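Local coordinates for protein alanine racemase (Enterococcus faecalis, PDB 3E6E) that is a two-domain enzyme of the alanine racemase family, joining an N-terminal TIM barrel to a C-terminal domain built mainly of beta strands, at residues Q23-C26 / Q27-P30; E340-T343 / L344-A348. The protein carries 1 engineered substitution. All blocks are in the same frame, centred on the assembly; numbering follows the deposited sequence.

Contact 1. Residues Q23-C26 / Q27-P30; sequences QKEC and QRLP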
# COMPACT_ATOMS: atom_id res chain seq x y z
N GLN A 23 23.58 3.88 15.85
CA GLN A 23 24.77 4.07 16.67
C GLN A 23 24.72 3.18 17.90
O GLN A 23 25.72 2.55 18.25
CB GLN A 23 24.89 5.51 17.14
CG GLN A 23 25.75 6.38 16.25
CD GLN A 23 26.38 7.53 17.03
OE1 GLN A 23 27.28 7.33 17.85
NE2 GLN A 23 25.90 8.75 16.78
N LYS A 24 23.57 3.11 18.57
CA LYS A 24 23.46 2.28 19.76
C LYS A 24 24.01 0.90 19.46
O LYS A 24 24.93 0.43 20.12
CB LYS A 24 22.00 2.12 20.22
CG LYS A 24 21.32 3.37 20.77
CD LYS A 24 21.97 3.90 22.02
CE LYS A 24 20.95 4.68 22.86
NZ LYS A 24 20.11 5.63 22.06
N GLU A 25 23.44 0.26 18.44
CA GLU A 25 23.86 -1.08 18.04
C GLU A 25 25.34 -1.15 17.65
O GLU A 25 26.04 -2.07 18.07
CB GLU A 25 22.97 -1.57 16.89
CG GLU A 25 23.39 -2.90 16.28
CD GLU A 25 23.36 -4.07 17.26
OE1 GLU A 25 23.94 -5.13 16.93
OE2 GLU A 25 22.77 -3.93 18.36
N CYS A 26 25.83 -0.18 16.89
CA CYS A 26 27.23 -0.18 16.47
C CYS A 26 28.21 -0.21 17.65
O CYS A 26 29.30 -0.76 17.55
CB CYS A 26 27.53 1.05 15.61
SG CYS A 26 26.79 1.02 13.97
N GLN A 27 27.81 0.41 18.76
CA GLN A 27 28.65 0.47 19.95
C GLN A 27 28.50 -0.79 20.77
O GLN A 27 29.39 -1.16 21.53
CB GLN A 27 28.24 1.67 20.81
CG GLN A 27 28.75 3.00 20.29
CD GLN A 27 28.17 4.18 21.05
OE1 GLN A 27 28.13 4.18 22.28
NE2 GLN A 27 27.73 5.21 20.31
N ARG A 28 27.36 -1.43 20.61
CA ARG A 28 27.02 -2.64 21.32
C ARG A 28 27.66 -3.79 20.56
O ARG A 28 27.82 -4.89 21.09
CB ARG A 28 25.50 -2.78 21.32
CG ARG A 28 24.93 -3.73 22.33
CD ARG A 28 23.41 -3.55 22.44
NE ARG A 28 22.81 -4.50 23.37
CZ ARG A 28 23.14 -4.59 24.66
NH1 ARG A 28 24.06 -3.79 25.17
NH2 ARG A 28 22.56 -5.50 25.43
N LEU A 29 28.04 -3.50 19.32
CA LEU A 29 28.64 -4.48 18.43
C LEU A 29 30.11 -4.78 18.71
O LEU A 29 30.86 -3.92 19.16
CB LEU A 29 28.45 -4.01 16.99
CG LEU A 29 27.93 -5.03 15.97
CD1 LEU A 29 26.75 -5.80 16.55
CD2 LEU A 29 27.54 -4.31 14.68
N PRO A 30 30.54 -6.03 18.44
CA PRO A 30 31.91 -6.52 18.64
C PRO A 30 33.00 -5.62 18.09
O PRO A 30 34.19 -5.90 18.26
CB PRO A 30 31.89 -7.89 17.95
CG PRO A 30 30.50 -8.36 18.22
CD PRO A 30 29.68 -7.11 17.93
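Gln27 folds back along the helix toward Gln23, one turn earlier, and is joined to it by its backbone and by the amide at the end of its side chain. Its backbone N donates to O of Gln23 at 3.0 Å, while NE2 meets OE1 of Gln23 at 3.3 Å in a weak, bent hydrogen bond. CG of Gln27 swings to the side of its own backbone N (chi1 -77°) and the chain runs on extended, laying CG 3.7 Å from O of Gln23. The two amides are turned 50° against each other rather than lying coplanar. All this happens at the end of helix 15-28, which precedes the first strand, 34-38, of the TIM barrel. Here the carbonyl bonds fork: O of Glu25 accepts from N of Arg28 at 2.9 Å and from N of Leu29 at 2.8 Å, both weakly, as the chain tightens before Leu29 leaves the helical conformation. The buried Glu25 side chain points elsewhere, CG anti to the backbone N (chi1 174°), bends at chi2, and touches Tyr241 and, on strand 220-223, Ile221 and Tyr223. Its OE2 lies 4.1 Å from CD of Arg28 but 5.0 Å from NE, too far for a salt bridge, although the opposite charges probably attract. CB of Leu29 rests 3.4 Å from O of Cys26.

Contact 2. Residues E340-T343 / L344-A348; sequences EENT and LQMVA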
# COMPACT_ATOMS: atom_id res chain seq x y z
N GLU A 340 -1.04 10.16 25.95
CA GLU A 340 -1.46 8.99 25.18
C GLU A 340 -0.46 8.67 24.08
O GLU A 340 0.22 9.56 23.56
CB GLU A 340 -2.83 9.22 24.55
CG GLU A 340 -3.92 9.47 25.57
CD GLU A 340 -4.08 8.30 26.53
OE1 GLU A 340 -4.66 8.50 27.62
OE2 GLU A 340 -3.64 7.19 26.18
N GLU A 341 -0.38 7.39 23.70
CA GLU A 341 0.54 6.96 22.66
C GLU A 341 -0.05 5.90 21.73
O GLU A 341 -0.60 4.90 22.18
CB GLU A 341 1.83 6.37 23.26
CG GLU A 341 3.08 7.25 23.14
CD GLU A 341 4.28 6.54 22.48
OE1 GLU A 341 4.41 6.62 21.23
OE2 GLU A 341 5.08 5.89 23.19
N ASN A 342 0.07 6.15 20.44
CA ASN A 342 -0.35 5.18 19.46
C ASN A 342 0.95 4.79 18.79
O ASN A 342 1.70 5.64 18.30
CB ASN A 342 -1.33 5.77 18.46
CG ASN A 342 -2.75 5.44 18.81
OD1 ASN A 342 -2.99 4.63 19.69
ND2 ASN A 342 -3.71 6.04 18.12
N THR A 343 1.24 3.49 18.85
CA THR A 343 2.48 2.94 18.30
C THR A 343 2.16 2.05 17.12
O THR A 343 1.05 1.56 16.99
CB THR A 343 3.16 2.07 19.33
OG1 THR A 343 2.43 0.84 19.45
CG2 THR A 343 3.19 2.76 20.68
N LEU A 344 3.14 1.83 16.27
CA LEU A 344 2.92 0.96 15.13
C LEU A 344 2.47 -0.43 15.63
O LEU A 344 1.58 -1.05 15.04
CB LEU A 344 4.21 0.84 14.32
CG LEU A 344 4.09 1.23 12.86
CD1 LEU A 344 3.68 2.70 12.75
CD2 LEU A 344 5.43 0.99 12.18
N GLN A 345 3.08 -0.91 16.72
CA GLN A 345 2.72 -2.22 17.25
C GLN A 345 1.23 -2.31 17.49
O GLN A 345 0.58 -3.27 17.06
CB GLN A 345 3.44 -2.50 18.56
CG GLN A 345 4.47 -3.62 18.46
CD GLN A 345 3.86 -4.93 18.01
OE1 GLN A 345 3.05 -5.53 18.71
NE2 GLN A 345 4.26 -5.39 16.82
N MET A 346 0.69 -1.31 18.19
CA MET A 346 -0.73 -1.25 18.49
C MET A 346 -1.51 -1.37 17.19
O MET A 346 -2.48 -2.13 17.09
CB MET A 346 -1.05 0.05 19.20
CG MET A 346 -0.63 0.06 20.64
SD MET A 346 -0.46 1.72 21.29
CE MET A 346 -2.22 2.17 21.49
N VAL A 347 -1.06 -0.63 16.17
CA VAL A 347 -1.70 -0.69 14.87
C VAL A 347 -1.61 -2.10 14.31
O VAL A 347 -2.58 -2.62 13.73
CB VAL A 347 -1.05 0.28 13.88
CG1 VAL A 347 -1.67 0.11 12.51
CG2 VAL A 347 -1.20 1.71 14.37
N ALA A 348 -0.44 -2.71 14.46
CA ALA A 348 -0.21 -4.06 13.96
C ALA A 348 -1.10 -5.06 14.68
O ALA A 348 -1.72 -5.92 14.06
CB ALA A 348 1.26 -4.45 14.15
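Thr343 and Met346 grip each other where strand 340-342 gives way to helix 344-351. OG1 of Thr343 accepts from N of Met346 at 3.0 Å in an almost straight bond, 172° at the hydrogen, so an amide of the first helical turn that has no carbonyl before it in the helix is satisfied. With chi1 at 74°, OG1 sits between the backbone N and the carbonyl carbon of Thr343. The return bond is weak: N of Thr343 points at SD of Met346 over 3.5 Å. O of Thr343 takes N of Val347 at 3.1 Å, starting the regular helical ladder.

The Met346 side chain makes the tight part. It runs back along the strand and bends at chi3, placing CE 3.2 Å from O of Glu341 and 3.1 Å from OD1 of Asn342, across whose side chain it lies at about a right angle. Asn342 is itself buried and held in place by its ND2 bond to O of Thr298, with a weak bond from Arg305 to OD1, so the methyl meets an amide whose rotation is restrained. Leu344 and Val347 turn instead to helix 355-361. The other side is looser: the Glu341 side chain stays 5.5 Å from the helical segment, and beyond CB, which lies 3.6 Å from OG1 of Thr343, the Gln345 chain leads away from the strand. Reciprocal bonding between the N-cap residue and the third residue of the helix is the signature of a capping box, with methionine sulfur here as the weak second acceptor.

Overall arrangement
Contacts 1 and 2 mark a helix end and a helix start in different domains: residues 23-30 finish helix 15-28 in the barrel domain, and residues 340-348 open helix 344-351 in the C-terminal domain. Their centres are 27 Å apart and their nearest atoms about 15 Å, so they do not touch. Neither lines a ligand pocket, yet each touches residues next in sequence to pocket residues. The side chain of Glu25 is about 10 Å from a bound DCS and rests on Ile221 and Tyr223, the neighbours of pocket residue Arg222. That of Leu344 is about 12 Å from a bound DCS and packs on His355, next to pocket residue Tyr356.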